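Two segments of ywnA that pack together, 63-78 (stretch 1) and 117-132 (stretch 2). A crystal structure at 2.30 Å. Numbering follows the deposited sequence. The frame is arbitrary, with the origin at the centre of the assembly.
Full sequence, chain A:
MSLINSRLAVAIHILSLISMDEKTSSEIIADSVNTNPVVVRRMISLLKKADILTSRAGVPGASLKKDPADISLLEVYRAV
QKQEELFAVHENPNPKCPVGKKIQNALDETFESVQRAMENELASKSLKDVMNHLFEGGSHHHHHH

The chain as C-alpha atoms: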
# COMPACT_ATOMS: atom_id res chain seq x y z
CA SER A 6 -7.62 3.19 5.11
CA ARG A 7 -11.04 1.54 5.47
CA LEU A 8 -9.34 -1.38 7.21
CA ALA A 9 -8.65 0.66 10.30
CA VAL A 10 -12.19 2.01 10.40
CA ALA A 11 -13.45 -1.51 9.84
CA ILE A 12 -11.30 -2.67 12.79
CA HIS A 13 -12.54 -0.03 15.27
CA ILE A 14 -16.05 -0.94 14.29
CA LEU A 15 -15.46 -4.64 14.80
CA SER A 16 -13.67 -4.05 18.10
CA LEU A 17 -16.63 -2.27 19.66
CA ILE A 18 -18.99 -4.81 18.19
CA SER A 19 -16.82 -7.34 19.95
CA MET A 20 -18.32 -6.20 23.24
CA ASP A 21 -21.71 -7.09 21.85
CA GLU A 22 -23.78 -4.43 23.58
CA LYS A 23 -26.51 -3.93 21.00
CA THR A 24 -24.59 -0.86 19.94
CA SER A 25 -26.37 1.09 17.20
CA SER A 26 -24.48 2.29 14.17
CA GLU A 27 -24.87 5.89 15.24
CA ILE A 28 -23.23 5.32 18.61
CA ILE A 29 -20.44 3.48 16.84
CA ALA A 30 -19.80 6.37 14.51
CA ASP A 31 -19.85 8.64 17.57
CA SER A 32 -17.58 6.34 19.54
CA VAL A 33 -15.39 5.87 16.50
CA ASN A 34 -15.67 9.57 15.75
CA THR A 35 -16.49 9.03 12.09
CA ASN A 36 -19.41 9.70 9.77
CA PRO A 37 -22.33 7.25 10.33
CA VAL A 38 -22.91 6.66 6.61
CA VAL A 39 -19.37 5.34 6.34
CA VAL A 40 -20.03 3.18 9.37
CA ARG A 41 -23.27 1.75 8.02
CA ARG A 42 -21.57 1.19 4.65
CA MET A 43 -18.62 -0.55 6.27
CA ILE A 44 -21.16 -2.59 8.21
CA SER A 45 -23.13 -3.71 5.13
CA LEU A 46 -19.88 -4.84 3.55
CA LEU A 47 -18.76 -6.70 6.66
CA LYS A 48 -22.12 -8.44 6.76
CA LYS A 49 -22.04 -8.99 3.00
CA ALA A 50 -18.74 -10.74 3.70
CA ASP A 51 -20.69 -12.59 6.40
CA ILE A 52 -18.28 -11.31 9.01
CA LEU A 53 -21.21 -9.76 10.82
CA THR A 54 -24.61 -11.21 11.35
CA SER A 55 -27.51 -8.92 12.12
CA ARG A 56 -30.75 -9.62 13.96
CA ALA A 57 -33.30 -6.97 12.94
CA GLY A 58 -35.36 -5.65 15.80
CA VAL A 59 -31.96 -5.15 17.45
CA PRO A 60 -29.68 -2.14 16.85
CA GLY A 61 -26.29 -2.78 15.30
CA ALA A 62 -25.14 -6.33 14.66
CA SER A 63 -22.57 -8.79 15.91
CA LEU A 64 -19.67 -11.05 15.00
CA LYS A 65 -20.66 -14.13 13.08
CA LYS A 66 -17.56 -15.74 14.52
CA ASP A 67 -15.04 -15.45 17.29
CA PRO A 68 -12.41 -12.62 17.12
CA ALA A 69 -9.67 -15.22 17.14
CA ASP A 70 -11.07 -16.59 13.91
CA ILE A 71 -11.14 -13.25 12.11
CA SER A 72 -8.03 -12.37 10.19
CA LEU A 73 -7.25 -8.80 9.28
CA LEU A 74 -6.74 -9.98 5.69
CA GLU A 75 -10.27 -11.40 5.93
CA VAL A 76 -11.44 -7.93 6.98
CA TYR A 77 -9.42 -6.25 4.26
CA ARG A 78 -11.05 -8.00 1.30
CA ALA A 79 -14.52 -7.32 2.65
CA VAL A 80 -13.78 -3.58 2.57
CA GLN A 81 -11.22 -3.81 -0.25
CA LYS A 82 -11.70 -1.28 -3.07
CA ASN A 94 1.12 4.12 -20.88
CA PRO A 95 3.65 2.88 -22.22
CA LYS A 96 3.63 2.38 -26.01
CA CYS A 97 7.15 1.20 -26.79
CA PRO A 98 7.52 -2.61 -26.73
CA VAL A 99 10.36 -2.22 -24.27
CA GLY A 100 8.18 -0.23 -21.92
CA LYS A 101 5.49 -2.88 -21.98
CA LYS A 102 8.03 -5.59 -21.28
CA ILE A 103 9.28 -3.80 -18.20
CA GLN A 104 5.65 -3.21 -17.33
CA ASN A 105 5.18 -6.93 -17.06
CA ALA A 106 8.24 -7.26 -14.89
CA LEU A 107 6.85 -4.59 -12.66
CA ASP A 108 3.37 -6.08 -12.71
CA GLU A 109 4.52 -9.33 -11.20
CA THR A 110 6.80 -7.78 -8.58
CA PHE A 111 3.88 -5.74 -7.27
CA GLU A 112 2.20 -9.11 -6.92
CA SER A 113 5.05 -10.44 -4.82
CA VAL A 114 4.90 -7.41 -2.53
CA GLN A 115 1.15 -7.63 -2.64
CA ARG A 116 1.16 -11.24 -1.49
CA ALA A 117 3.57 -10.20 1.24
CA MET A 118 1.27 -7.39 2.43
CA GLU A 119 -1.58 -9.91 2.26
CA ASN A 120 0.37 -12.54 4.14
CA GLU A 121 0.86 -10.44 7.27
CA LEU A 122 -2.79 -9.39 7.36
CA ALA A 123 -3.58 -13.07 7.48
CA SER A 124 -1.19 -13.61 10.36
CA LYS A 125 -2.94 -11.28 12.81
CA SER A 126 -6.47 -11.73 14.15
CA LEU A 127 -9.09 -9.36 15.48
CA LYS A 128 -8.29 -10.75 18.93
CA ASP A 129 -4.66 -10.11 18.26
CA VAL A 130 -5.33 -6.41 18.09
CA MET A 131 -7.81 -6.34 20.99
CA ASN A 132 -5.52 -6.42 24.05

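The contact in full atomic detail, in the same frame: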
# COMPACT_ATOMS: atom_id res chain seq x y z
N SER A 63 -23.58 -8.11 15.12
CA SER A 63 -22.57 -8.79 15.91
C SER A 63 -21.73 -9.76 15.09
O SER A 63 -22.09 -10.14 13.98
CB SER A 63 -23.25 -9.51 17.06
OG SER A 63 -24.47 -10.08 16.63
N LEU A 64 -20.59 -10.14 15.66
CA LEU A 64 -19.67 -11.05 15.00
C LEU A 64 -20.31 -12.38 14.69
O LEU A 64 -20.98 -12.96 15.53
CB LEU A 64 -18.44 -11.29 15.87
CG LEU A 64 -17.71 -10.05 16.36
CD1 LEU A 64 -16.34 -10.43 16.92
CD2 LEU A 64 -17.56 -9.07 15.20
N LYS A 65 -20.11 -12.85 13.46
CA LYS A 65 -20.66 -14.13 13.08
C LYS A 65 -19.76 -15.17 13.72
O LYS A 65 -20.21 -16.27 14.04
CB LYS A 65 -20.65 -14.31 11.57
CG LYS A 65 -21.43 -15.53 11.09
CD LYS A 65 -21.51 -15.57 9.57
CE LYS A 65 -22.56 -16.56 9.08
NZ LYS A 65 -23.94 -16.14 9.47
N LYS A 66 -18.50 -14.82 13.90
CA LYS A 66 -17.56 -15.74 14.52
C LYS A 66 -16.71 -15.08 15.58
O LYS A 66 -16.76 -13.87 15.80
CB LYS A 66 -16.63 -16.37 13.48
CG LYS A 66 -15.95 -15.38 12.54
CD LYS A 66 -14.69 -15.96 11.85
CE LYS A 66 -14.87 -17.40 11.39
NZ LYS A 66 -16.17 -17.60 10.68
N ASP A 67 -15.91 -15.90 16.24
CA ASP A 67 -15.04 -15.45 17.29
C ASP A 67 -13.85 -14.65 16.75
O ASP A 67 -13.22 -15.03 15.76
CB ASP A 67 -14.54 -16.65 18.06
CG ASP A 67 -13.70 -16.27 19.23
OD1 ASP A 67 -12.60 -15.70 19.03
OD2 ASP A 67 -14.14 -16.52 20.37
N PRO A 68 -13.50 -13.55 17.42
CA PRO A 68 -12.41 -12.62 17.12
C PRO A 68 -11.07 -13.28 16.83
O PRO A 68 -10.19 -12.70 16.18
CB PRO A 68 -12.33 -11.77 18.39
CG PRO A 68 -13.74 -11.73 18.85
CD PRO A 68 -14.22 -13.13 18.64
N ALA A 69 -10.91 -14.50 17.33
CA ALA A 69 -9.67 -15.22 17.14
C ALA A 69 -9.71 -15.91 15.79
O ALA A 69 -8.70 -16.38 15.30
CB ALA A 69 -9.48 -16.25 18.26
N ASP A 70 -10.89 -15.96 15.20
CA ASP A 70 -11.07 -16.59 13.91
C ASP A 70 -11.33 -15.54 12.84
O ASP A 70 -11.90 -15.86 11.79
CB ASP A 70 -12.25 -17.55 13.96
CG ASP A 70 -12.11 -18.58 15.05
OD1 ASP A 70 -13.14 -19.18 15.42
OD2 ASP A 70 -10.97 -18.79 15.53
N ILE A 71 -10.92 -14.30 13.09
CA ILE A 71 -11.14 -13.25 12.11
C ILE A 71 -9.84 -12.60 11.77
O ILE A 71 -9.32 -11.80 12.55
CB ILE A 71 -12.08 -12.17 12.64
CG1 ILE A 71 -13.34 -12.82 13.24
CG2 ILE A 71 -12.47 -11.24 11.51
CD1 ILE A 71 -14.34 -11.84 13.81
N SER A 72 -9.31 -12.92 10.61
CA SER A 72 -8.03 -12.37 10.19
C SER A 72 -8.19 -10.97 9.66
O SER A 72 -9.24 -10.63 9.11
CB SER A 72 -7.41 -13.25 9.11
OG SER A 72 -8.26 -13.29 7.98
N LEU A 73 -7.17 -10.14 9.80
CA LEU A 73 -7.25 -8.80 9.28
C LEU A 73 -7.39 -8.89 7.75
O LEU A 73 -8.16 -8.16 7.14
CB LEU A 73 -6.02 -8.00 9.69
CG LEU A 73 -5.88 -7.83 11.21
CD1 LEU A 73 -5.04 -6.61 11.53
CD2 LEU A 73 -7.25 -7.65 11.85
N LEU A 74 -6.65 -9.80 7.14
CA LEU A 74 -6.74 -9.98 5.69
C LEU A 74 -8.20 -10.23 5.35
O LEU A 74 -8.74 -9.64 4.40
CB LEU A 74 -5.86 -11.16 5.27
CG LEU A 74 -5.78 -11.64 3.81
CD1 LEU A 74 -7.00 -12.48 3.49
CD2 LEU A 74 -5.66 -10.46 2.86
N GLU A 75 -8.86 -11.08 6.13
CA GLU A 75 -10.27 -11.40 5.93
C GLU A 75 -11.10 -10.12 5.96
O GLU A 75 -12.05 -9.96 5.18
CB GLU A 75 -10.74 -12.36 7.03
CG GLU A 75 -12.17 -12.88 6.91
CD GLU A 75 -12.43 -14.10 7.80
OE1 GLU A 75 -11.49 -14.56 8.50
OE2 GLU A 75 -13.56 -14.62 7.81
N VAL A 76 -10.74 -9.20 6.85
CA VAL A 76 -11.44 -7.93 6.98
C VAL A 76 -11.16 -7.06 5.77
O VAL A 76 -12.05 -6.43 5.21
CB VAL A 76 -10.97 -7.14 8.22
CG1 VAL A 76 -11.73 -5.83 8.31
CG2 VAL A 76 -11.16 -7.96 9.47
N TYR A 77 -9.89 -7.03 5.39
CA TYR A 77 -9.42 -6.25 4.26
C TYR A 77 -10.25 -6.46 2.99
O TYR A 77 -10.82 -5.52 2.46
CB TYR A 77 -7.97 -6.61 3.97
CG TYR A 77 -7.37 -5.87 2.79
CD1 TYR A 77 -7.10 -4.51 2.86
CD2 TYR A 77 -7.03 -6.55 1.61
CE1 TYR A 77 -6.51 -3.83 1.78
CE2 TYR A 77 -6.44 -5.89 0.53
CZ TYR A 77 -6.18 -4.53 0.62
OH TYR A 77 -5.56 -3.88 -0.43
N ARG A 78 -10.30 -7.69 2.51
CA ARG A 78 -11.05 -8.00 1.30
C ARG A 78 -12.48 -7.51 1.36
O ARG A 78 -12.98 -6.93 0.40
CB ARG A 78 -11.05 -9.51 1.02
CG ARG A 78 -10.21 -9.92 -0.19
CD ARG A 78 -10.57 -11.34 -0.62
NE ARG A 78 -11.56 -11.42 -1.70
CZ ARG A 78 -12.73 -10.78 -1.74
NH1 ARG A 78 -13.10 -9.99 -0.75
NH2 ARG A 78 -13.54 -10.95 -2.78
N ALA A 117 2.93 -10.44 -0.04
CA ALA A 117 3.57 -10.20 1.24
C ALA A 117 2.59 -9.41 2.12
O ALA A 117 2.18 -9.89 3.17
CB ALA A 117 4.84 -9.44 1.05
N MET A 118 2.23 -8.21 1.69
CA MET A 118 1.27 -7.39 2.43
C MET A 118 0.17 -8.35 2.91
O MET A 118 -0.03 -8.54 4.11
CB MET A 118 0.68 -6.31 1.49
CG MET A 118 -0.06 -5.12 2.15
SD MET A 118 -1.82 -4.90 1.67
CE MET A 118 -1.64 -4.11 0.03
N GLU A 119 -0.50 -8.99 1.95
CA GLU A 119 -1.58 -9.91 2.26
C GLU A 119 -1.25 -11.04 3.22
O GLU A 119 -2.12 -11.56 3.91
CB GLU A 119 -2.13 -10.54 0.99
CG GLU A 119 -2.89 -9.60 0.08
CD GLU A 119 -3.60 -10.35 -1.03
OE1 GLU A 119 -2.93 -11.12 -1.75
OE2 GLU A 119 -4.84 -10.19 -1.18
N ASN A 120 0.01 -11.45 3.25
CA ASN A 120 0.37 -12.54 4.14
C ASN A 120 0.46 -12.14 5.62
O ASN A 120 0.16 -12.95 6.50
CB ASN A 120 1.64 -13.21 3.64
CG ASN A 120 1.36 -14.20 2.52
OD1 ASN A 120 2.27 -14.65 1.83
ND2 ASN A 120 0.09 -14.54 2.33
N GLU A 121 0.84 -10.90 5.89
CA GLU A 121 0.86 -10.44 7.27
C GLU A 121 -0.58 -10.33 7.75
O GLU A 121 -0.97 -10.93 8.75
CB GLU A 121 1.53 -9.08 7.38
CG GLU A 121 3.01 -9.17 7.64
CD GLU A 121 3.30 -10.02 8.86
OE1 GLU A 121 2.90 -9.61 9.97
OE2 GLU A 121 3.90 -11.11 8.71
N LEU A 122 -1.39 -9.58 7.00
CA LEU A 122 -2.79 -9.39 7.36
C LEU A 122 -3.49 -10.68 7.69
O LEU A 122 -4.52 -10.67 8.37
CB LEU A 122 -3.55 -8.73 6.22
CG LEU A 122 -3.13 -7.32 5.87
CD1 LEU A 122 -3.88 -6.91 4.62
CD2 LEU A 122 -3.44 -6.39 7.03
N ALA A 123 -2.96 -11.79 7.21
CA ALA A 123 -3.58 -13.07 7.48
C ALA A 123 -2.96 -13.68 8.73
O ALA A 123 -3.45 -14.66 9.26
CB ALA A 123 -3.43 -13.99 6.29
N SER A 124 -1.86 -13.10 9.18
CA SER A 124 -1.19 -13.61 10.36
C SER A 124 -1.89 -13.13 11.64
O SER A 124 -2.09 -13.91 12.57
CB SER A 124 0.27 -13.18 10.37
OG SER A 124 0.39 -11.77 10.50
N LYS A 125 -2.27 -11.86 11.66
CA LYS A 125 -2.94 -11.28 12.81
C LYS A 125 -4.42 -11.63 12.81
O LYS A 125 -4.97 -12.05 11.80
CB LYS A 125 -2.79 -9.77 12.82
CG LYS A 125 -1.41 -9.30 12.45
CD LYS A 125 -0.36 -9.96 13.31
CE LYS A 125 1.02 -9.54 12.85
NZ LYS A 125 1.13 -8.05 12.80
N SER A 126 -5.05 -11.46 13.97
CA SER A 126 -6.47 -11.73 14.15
C SER A 126 -7.09 -10.50 14.80
O SER A 126 -6.40 -9.60 15.24
CB SER A 126 -6.67 -12.92 15.08
OG SER A 126 -6.36 -12.57 16.42
N LEU A 127 -8.41 -10.47 14.85
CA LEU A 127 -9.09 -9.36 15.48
C LEU A 127 -8.65 -9.38 16.95
O LEU A 127 -8.28 -8.36 17.52
CB LEU A 127 -10.60 -9.55 15.38
CG LEU A 127 -11.45 -8.28 15.52
CD1 LEU A 127 -12.81 -8.67 16.06
CD2 LEU A 127 -10.77 -7.26 16.41
N LYS A 128 -8.68 -10.58 17.54
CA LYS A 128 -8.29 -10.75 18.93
C LYS A 128 -6.90 -10.21 19.12
O LYS A 128 -6.62 -9.48 20.07
CB LYS A 128 -8.31 -12.23 19.31
CG LYS A 128 -7.85 -12.47 20.75
CD LYS A 128 -8.17 -13.89 21.21
CE LYS A 128 -7.79 -14.12 22.68
NZ LYS A 128 -8.20 -15.48 23.14
N ASP A 129 -6.02 -10.57 18.20
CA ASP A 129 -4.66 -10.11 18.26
C ASP A 129 -4.56 -8.62 18.46
O ASP A 129 -3.64 -8.16 19.13
CB ASP A 129 -3.93 -10.51 16.99
CG ASP A 129 -3.30 -11.86 17.11
OD1 ASP A 129 -2.08 -11.91 17.37
OD2 ASP A 129 -4.01 -12.87 16.96
N VAL A 130 -5.46 -7.84 17.88
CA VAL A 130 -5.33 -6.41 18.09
C VAL A 130 -6.00 -6.00 19.40
O VAL A 130 -5.52 -5.12 20.10
CB VAL A 130 -5.90 -5.58 16.92
CG1 VAL A 130 -5.19 -5.97 15.65
CG2 VAL A 130 -7.38 -5.80 16.80
N MET A 131 -7.11 -6.65 19.74
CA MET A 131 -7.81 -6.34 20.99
C MET A 131 -7.07 -6.88 22.23
O MET A 131 -7.21 -8.05 22.60
CB MET A 131 -9.23 -6.91 20.95
CG MET A 131 -10.14 -6.14 20.03
SD MET A 131 -11.81 -6.65 20.11
CE MET A 131 -11.73 -8.21 19.50
N ASN A 132 -6.26 -6.03 22.85
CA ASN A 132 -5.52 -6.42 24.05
C ASN A 132 -5.04 -5.19 24.80
O ASN A 132 -3.81 -5.09 25.05
CB ASN A 132 -4.32 -7.29 23.67
CG ASN A 132 -4.61 -8.21 22.51
OD1 ASN A 132 -4.74 -7.75 21.38
ND2 ASN A 132 -4.75 -9.50 22.78

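The contact buries 799 Å² summed over both sides, and three leucines anchor it: Leu73 with 97 Å² covered by the other stretch, Leu122 with 85 Å² and Leu74 with 79 Å². They lie where the start of helix 73-78 meets helix 117-122. The two axes come within 8.5 Å, with 120° between their N-to-C directions, so the helices cross obliquely, neither parallel nor fully antiparallel. The backbones come close here, the CA atoms of Leu74 and Leu122 being 4.3 Å apart.

Polar and apolar contacts coincide at this point. The first turn of a helix leaves amides without helical acceptors, and here one of them finds its acceptor across the contact: Leu74 N donates to Leu122 O at 2.6 Å, with an N-H...O angle of 150°. Leu73 N also lies 3.1 Å from Leu122 O. Beside this bond the side chains also meet: Leu74 CB sits 3.5 Å from Leu122 CB and 3.9 Å from Ala123 CB. Farther out, Leu74 CD2 reaches 4.0 Å from Glu119 CB, so the leucine rests on the aliphatic part of an otherwise charged residue.

Leu122, with CA-to-CB directed toward stretch 1, uses its two methyls differently. CD2 lies 4.0 Å from Leu73 CB, whereas CD1 lies over one face of the Tyr77 ring, 4.1 Å from Tyr77 CG. Met118 extends this patch: its SD is 5.0 Å from the Tyr77 ring centroid and 27° off the ring normal, an oblique sulfur-aromatic approach.

Leu73 is buried and also points toward stretch 2. Beyond Leu122, it reaches the loop before the second helix of stretch 2, where Leu73 CG is 4.0 Å from Lys125 CB, and the helix itself, where Leu73 CD1 is 4.2 Å from Val130 CG1. The lysine contributes the base of its side chain here, while its end leads away.

At the start of helix 127-130 the same logic runs in reverse, with stretch 2 now supplying the amides. Leu127 N donates to Ile71 O at 2.8 Å and 133°, a bent bond, and Lys128 N donates to Pro68 O at 2.9 Å and a straighter 160°. Carbonyls of stretch 1 that precede helix 73-78 thus accept from first-turn amides. Supporting CA-H...O contacts join Ser126 CA to Ile71 O at 3.3 Å and Ser72 CA to Lys125 O at 3.5 Å. Both serines are N-caps: Ser72 OG accepts from Glu75 N at 2.9 Å, and Ser126 OG accepts from Asp129 N at 2.7 Å.

Leu127 fills the space beside these bonds. Its CB is 4.1 Å from Ile71 CB, and its CD1 is 3.9 Å from Pro68 CB and 4.0 Å from Leu64 CD1. Pro68 CB also meets Met131 CE at 3.8 Å, carrying the apolar surface just past the helix.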